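PDB 1S2X: Cag-Z from Helicobacter pylori, which is of unknown function but is encoded on the cag pathogenicity island, which specifies a type IV secretion system, and so probably serves that system. Local coordinates for residues A[33-38]-A[139-144]; A[47-52]-A[56-61]. The protein carries 1 engineered substitution. All coordinates share one frame; numbering follows the deposited sequence.

Interaction 1: A[33-38]-A[139-144]; sequences EVRDKF and PREYLP
Arg35 reaches from helix 31-43 to the loop 139-144 and is the one residue of its segment that touches it, which keeps the buried surface down to 83 Å². The closer-packed part is the guanidinium against the proline: NH2 of Arg35 lies 3.6 Å from CB of Pro139, a buried residue whose CB is directed at the helix. CG of Arg35 stands anti to the backbone N (chi1 173°), and a bend at chi2 then carries the head group across to the loop. The looser part is ionic and lies toward solvent. OE1 of the exposed Glu141 meets the guanidinium at its edge, but the distance from Arg35 NH2 is 3.9 Å, a long salt bridge, and the two planar groups are turned 36° apart. A stronger grip comes from the same helix, where Arg35 NH1 donates to Asp36 OD2 at 2.9 Å, close to the guanidinium plane. The arginine thus joins two acids in one salt-bridge network, which probably offsets their like charges. NH2 also donates to Ser136 O, tying the head group to the chain just after helix 105-135. Pro139 rests on Ile39 and Ala43 further along helix 31-43, while Leu143 packs on Met152 of helix 149-158.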
# COMPACT_ATOMS: atom_id res chain seq x y z
N GLU A 33 5.10 -1.15 -14.74
CA GLU A 33 5.61 -1.77 -15.95
C GLU A 33 6.09 -3.19 -15.69
O GLU A 33 6.00 -4.06 -16.57
CB GLU A 33 6.78 -0.95 -16.52
CG GLU A 33 6.33 0.43 -17.01
CD GLU A 33 6.57 1.56 -16.03
OE1 GLU A 33 6.86 2.69 -16.47
OE2 GLU A 33 6.48 1.36 -14.79
N VAL A 34 6.61 -3.39 -14.48
CA VAL A 34 7.06 -4.74 -14.10
C VAL A 34 5.87 -5.69 -14.02
O VAL A 34 5.93 -6.82 -14.53
CB VAL A 34 7.80 -4.72 -12.75
CG1 VAL A 34 7.74 -6.08 -12.07
CG2 VAL A 34 9.25 -4.30 -12.96
N ARG A 35 4.81 -5.20 -13.37
CA ARG A 35 3.60 -6.02 -13.25
C ARG A 35 3.04 -6.35 -14.62
O ARG A 35 2.72 -7.50 -14.92
CB ARG A 35 2.53 -5.31 -12.42
CG ARG A 35 1.18 -6.01 -12.36
CD ARG A 35 0.15 -5.45 -13.32
NE ARG A 35 -1.10 -6.21 -13.30
CZ ARG A 35 -1.90 -6.41 -14.33
NH1 ARG A 35 -1.61 -5.91 -15.52
NH2 ARG A 35 -3.01 -7.12 -14.19
N ASP A 36 2.91 -5.29 -15.42
CA ASP A 36 2.30 -5.43 -16.74
C ASP A 36 3.06 -6.45 -17.57
O ASP A 36 2.52 -7.33 -18.21
CB ASP A 36 2.25 -4.07 -17.45
CG ASP A 36 1.10 -3.23 -16.93
OD1 ASP A 36 1.04 -2.01 -17.21
OD2 ASP A 36 0.23 -3.79 -16.24
N LYS A 37 4.38 -6.34 -17.57
CA LYS A 37 5.21 -7.23 -18.37
C LYS A 37 5.19 -8.64 -17.84
O LYS A 37 5.13 -9.60 -18.60
CB LYS A 37 6.64 -6.67 -18.38
CG LYS A 37 7.26 -6.68 -19.78
CD LYS A 37 8.78 -6.75 -19.68
CE LYS A 37 9.24 -8.16 -19.37
NZ LYS A 37 10.47 -8.52 -20.13
N PHE A 38 5.22 -8.78 -16.50
CA PHE A 38 5.16 -10.15 -15.95
C PHE A 38 3.84 -10.77 -16.35
O PHE A 38 3.77 -11.91 -16.79
CB PHE A 38 5.35 -10.15 -14.44
CG PHE A 38 5.24 -11.54 -13.81
CD1 PHE A 38 4.10 -11.92 -13.13
CD2 PHE A 38 6.28 -12.44 -13.93
CE1 PHE A 38 3.97 -13.18 -12.57
CE2 PHE A 38 6.16 -13.72 -13.40
CZ PHE A 38 5.00 -14.09 -12.75
N PRO A 139 -4.59 -11.34 -12.58
CA PRO A 139 -5.14 -10.34 -13.49
C PRO A 139 -6.58 -10.69 -13.82
O PRO A 139 -6.89 -11.74 -14.38
CB PRO A 139 -4.23 -10.46 -14.72
CG PRO A 139 -3.77 -11.88 -14.70
CD PRO A 139 -3.68 -12.28 -13.25
N ARG A 140 -7.50 -9.81 -13.45
CA ARG A 140 -8.91 -10.09 -13.70
C ARG A 140 -9.18 -10.33 -15.17
O ARG A 140 -10.08 -11.08 -15.53
CB ARG A 140 -9.78 -8.92 -13.22
CG ARG A 140 -10.95 -9.31 -12.34
CD ARG A 140 -11.73 -10.50 -12.88
NE ARG A 140 -12.84 -10.87 -11.99
CZ ARG A 140 -13.80 -11.75 -12.25
NH1 ARG A 140 -13.86 -12.41 -13.40
NH2 ARG A 140 -14.74 -11.97 -11.34
N GLU A 141 -8.39 -9.71 -16.05
CA GLU A 141 -8.78 -9.86 -17.46
C GLU A 141 -8.39 -11.20 -18.06
O GLU A 141 -8.80 -11.41 -19.21
CB GLU A 141 -8.18 -8.70 -18.26
CG GLU A 141 -6.68 -8.77 -18.46
CD GLU A 141 -5.89 -8.01 -17.41
OE1 GLU A 141 -4.72 -7.67 -17.70
OE2 GLU A 141 -6.42 -7.74 -16.31
N TYR A 142 -7.66 -12.09 -17.39
CA TYR A 142 -7.22 -13.39 -17.88
C TYR A 142 -7.83 -14.53 -17.08
O TYR A 142 -7.42 -15.70 -17.20
CB TYR A 142 -5.68 -13.50 -17.90
CG TYR A 142 -5.15 -12.42 -18.83
CD1 TYR A 142 -5.50 -12.46 -20.18
CD2 TYR A 142 -4.34 -11.38 -18.40
CE1 TYR A 142 -5.06 -11.50 -21.07
CE2 TYR A 142 -3.89 -10.42 -19.28
CZ TYR A 142 -4.25 -10.48 -20.62
OH TYR A 142 -3.81 -9.53 -21.52
N LEU A 143 -8.81 -14.21 -16.26
CA LEU A 143 -9.53 -15.20 -15.45
C LEU A 143 -10.56 -15.95 -16.28
O LEU A 143 -11.41 -15.28 -16.89
CB LEU A 143 -10.25 -14.52 -14.29
CG LEU A 143 -9.52 -14.33 -12.95
CD1 LEU A 143 -8.03 -14.23 -13.13
CD2 LEU A 143 -10.06 -13.10 -12.24
N PRO A 144 -10.53 -17.28 -16.30
CA PRO A 144 -11.52 -18.06 -17.05
C PRO A 144 -12.95 -17.75 -16.61
O PRO A 144 -13.23 -17.42 -15.45
CB PRO A 144 -11.19 -19.51 -16.71
CG PRO A 144 -9.84 -19.51 -16.08
CD PRO A 144 -9.55 -18.12 -15.61

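Interaction 2: A[47-52]-A[56-61]; sequences KDSNDP and LRRVQE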
# COMPACT_ATOMS: atom_id res chain seq x y z
N LYS A 47 -6.42 -17.70 -18.75
CA LYS A 47 -7.68 -17.55 -19.48
C LYS A 47 -8.01 -18.82 -20.25
O LYS A 47 -9.17 -19.15 -20.50
CB LYS A 47 -7.57 -16.34 -20.41
CG LYS A 47 -8.81 -16.01 -21.20
CD LYS A 47 -8.94 -14.51 -21.43
CE LYS A 47 -10.10 -13.92 -20.64
NZ LYS A 47 -11.26 -14.85 -20.58
N ASP A 48 -6.99 -19.59 -20.65
CA ASP A 48 -7.32 -20.83 -21.35
C ASP A 48 -7.38 -22.02 -20.41
O ASP A 48 -7.25 -23.16 -20.88
CB ASP A 48 -6.32 -21.11 -22.48
CG ASP A 48 -6.22 -19.94 -23.45
OD1 ASP A 48 -5.09 -19.65 -23.90
OD2 ASP A 48 -7.25 -19.32 -23.76
N SER A 49 -7.57 -21.80 -19.10
CA SER A 49 -7.64 -22.96 -18.21
C SER A 49 -8.80 -23.88 -18.61
O SER A 49 -9.90 -23.41 -18.91
CB SER A 49 -7.78 -22.51 -16.75
OG SER A 49 -6.78 -21.56 -16.40
N ASN A 50 -8.60 -25.19 -18.60
CA ASN A 50 -9.70 -26.08 -18.99
C ASN A 50 -10.80 -26.20 -17.96
O ASN A 50 -11.96 -26.41 -18.33
CB ASN A 50 -9.15 -27.50 -19.23
CG ASN A 50 -8.17 -27.51 -20.38
OD1 ASN A 50 -7.16 -28.20 -20.33
ND2 ASN A 50 -8.48 -26.72 -21.41
N ASP A 51 -10.48 -26.11 -16.67
CA ASP A 51 -11.42 -26.41 -15.61
C ASP A 51 -10.90 -25.87 -14.28
O ASP A 51 -9.72 -25.52 -14.23
CB ASP A 51 -11.63 -27.93 -15.55
CG ASP A 51 -10.31 -28.64 -15.32
OD1 ASP A 51 -9.79 -29.23 -16.29
OD2 ASP A 51 -9.80 -28.60 -14.18
N PRO A 52 -11.72 -25.79 -13.24
CA PRO A 52 -11.28 -25.26 -11.95
C PRO A 52 -9.94 -25.76 -11.46
O PRO A 52 -9.08 -25.00 -10.98
CB PRO A 52 -12.39 -25.79 -11.01
CG PRO A 52 -13.61 -25.77 -11.86
CD PRO A 52 -13.15 -26.16 -13.23
N LEU A 56 -6.15 -23.84 -11.15
CA LEU A 56 -5.32 -23.76 -9.93
C LEU A 56 -3.94 -24.34 -10.17
O LEU A 56 -2.96 -23.89 -9.58
CB LEU A 56 -6.01 -24.50 -8.77
CG LEU A 56 -7.18 -23.71 -8.18
CD1 LEU A 56 -7.65 -24.35 -6.89
CD2 LEU A 56 -6.76 -22.25 -7.99
N ARG A 57 -3.89 -25.35 -11.03
CA ARG A 57 -2.60 -25.88 -11.44
C ARG A 57 -1.82 -24.79 -12.17
O ARG A 57 -0.61 -24.65 -12.01
CB ARG A 57 -2.76 -27.07 -12.38
CG ARG A 57 -1.41 -27.62 -12.84
CD ARG A 57 -1.02 -28.77 -11.91
NE ARG A 57 -2.17 -29.63 -11.64
CZ ARG A 57 -2.61 -30.58 -12.46
NH1 ARG A 57 -2.01 -30.82 -13.62
NH2 ARG A 57 -3.67 -31.31 -12.12
N ARG A 58 -2.52 -24.02 -13.00
CA ARG A 58 -1.84 -22.95 -13.73
C ARG A 58 -1.51 -21.81 -12.79
O ARG A 58 -0.55 -21.07 -12.99
CB ARG A 58 -2.73 -22.48 -14.87
CG ARG A 58 -2.89 -23.53 -15.96
CD ARG A 58 -3.56 -22.96 -17.20
NE ARG A 58 -3.99 -24.02 -18.12
CZ ARG A 58 -4.08 -23.88 -19.43
NH1 ARG A 58 -3.77 -22.73 -20.02
NH2 ARG A 58 -4.48 -24.93 -20.15
N VAL A 59 -2.30 -21.67 -11.73
CA VAL A 59 -2.00 -20.64 -10.72
C VAL A 59 -0.77 -21.05 -9.91
O VAL A 59 0.12 -20.22 -9.67
CB VAL A 59 -3.20 -20.39 -9.80
CG1 VAL A 59 -2.78 -19.53 -8.61
CG2 VAL A 59 -4.35 -19.75 -10.56
N GLN A 60 -0.62 -22.28 -9.47
CA GLN A 60 0.65 -22.77 -8.94
C GLN A 60 1.85 -22.48 -9.84
O GLN A 60 2.90 -21.97 -9.44
CB GLN A 60 0.62 -24.30 -8.77
CG GLN A 60 -0.21 -24.77 -7.60
CD GLN A 60 0.18 -26.19 -7.22
OE1 GLN A 60 1.28 -26.67 -7.50
NE2 GLN A 60 -0.75 -26.85 -6.55
N GLU A 61 1.77 -22.82 -11.12
CA GLU A 61 2.89 -22.54 -12.03
C GLU A 61 3.18 -21.06 -12.14
O GLU A 61 4.32 -20.61 -12.29
CB GLU A 61 2.59 -23.13 -13.41
CG GLU A 61 3.78 -23.23 -14.34
CD GLU A 61 4.96 -23.91 -13.68
OE1 GLU A 61 4.83 -25.07 -13.25
OE2 GLU A 61 6.03 -23.27 -13.57
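Arg58 of helix 52-68 extends alongside the loop backbone at Asp48 and Ser49, and no residue of the contact is covered more; its guanidinium lies face-on against that backbone. From CG to NE its chain is extended, and with CG anti to the carbonyl carbon (chi1 -69°) the straight chain carries the guanidinium to the loop. One face carries Ser49 CA, 3.8 Å above the plane and over its centre, together with Asp48 O, displaced toward the rim. Asp48 O lies 3.4 Å from Arg58 NH2, yet the angle is too poor for a hydrogen bond, as its place over the face implies. Farther back along the chain, CD of Arg58 touches Ser49 OG at 3.6 Å.

The hydrogen bonds and charged pairs use other partners. The firm charged partner is Asp54, whose OD2 pairs with Arg58 NE and also accepts from Asn50 N, so one carboxylate oxygen links the side chain and the loop. Ser49 OG bonds instead to Leu46 O.

Backbone bonding crosses the segments once: Leu56 N donates to Pro52 O at 3.2 Å with an N-H...O angle of 156°. This is an i to i+4 bond of the first helical turn. Asp51, in the N-cap position, accepts from Asp54 N through OD2, and Pro52 follows as the first helical residue: a side-chain N-cap at the start of helix 52-68, with the preceding loop folded back over Arg58.

Overall arrangement
Interaction 2 is nested within the chain loop that interaction 1 closes, and their centres are 14 Å apart on the same side of the molecule's centre. Helices 31-43 and 52-68 are consecutive; segment 47-52 lies in the connection between them and runs into the start of helix 52-68. The loop 139-144 bridges them in space: Tyr142 O lies 3.3 Å from Lys47 CB, Glu141 O 3.2 Å from Lys47 CE, and Pro144 CG 3.7 Å from Ser49 OG, all by packing. Interaction 2 lies farther out, 28 Å from the chain centre against 18 Å for interaction 1. Both belong to the all-helical CagZ family region.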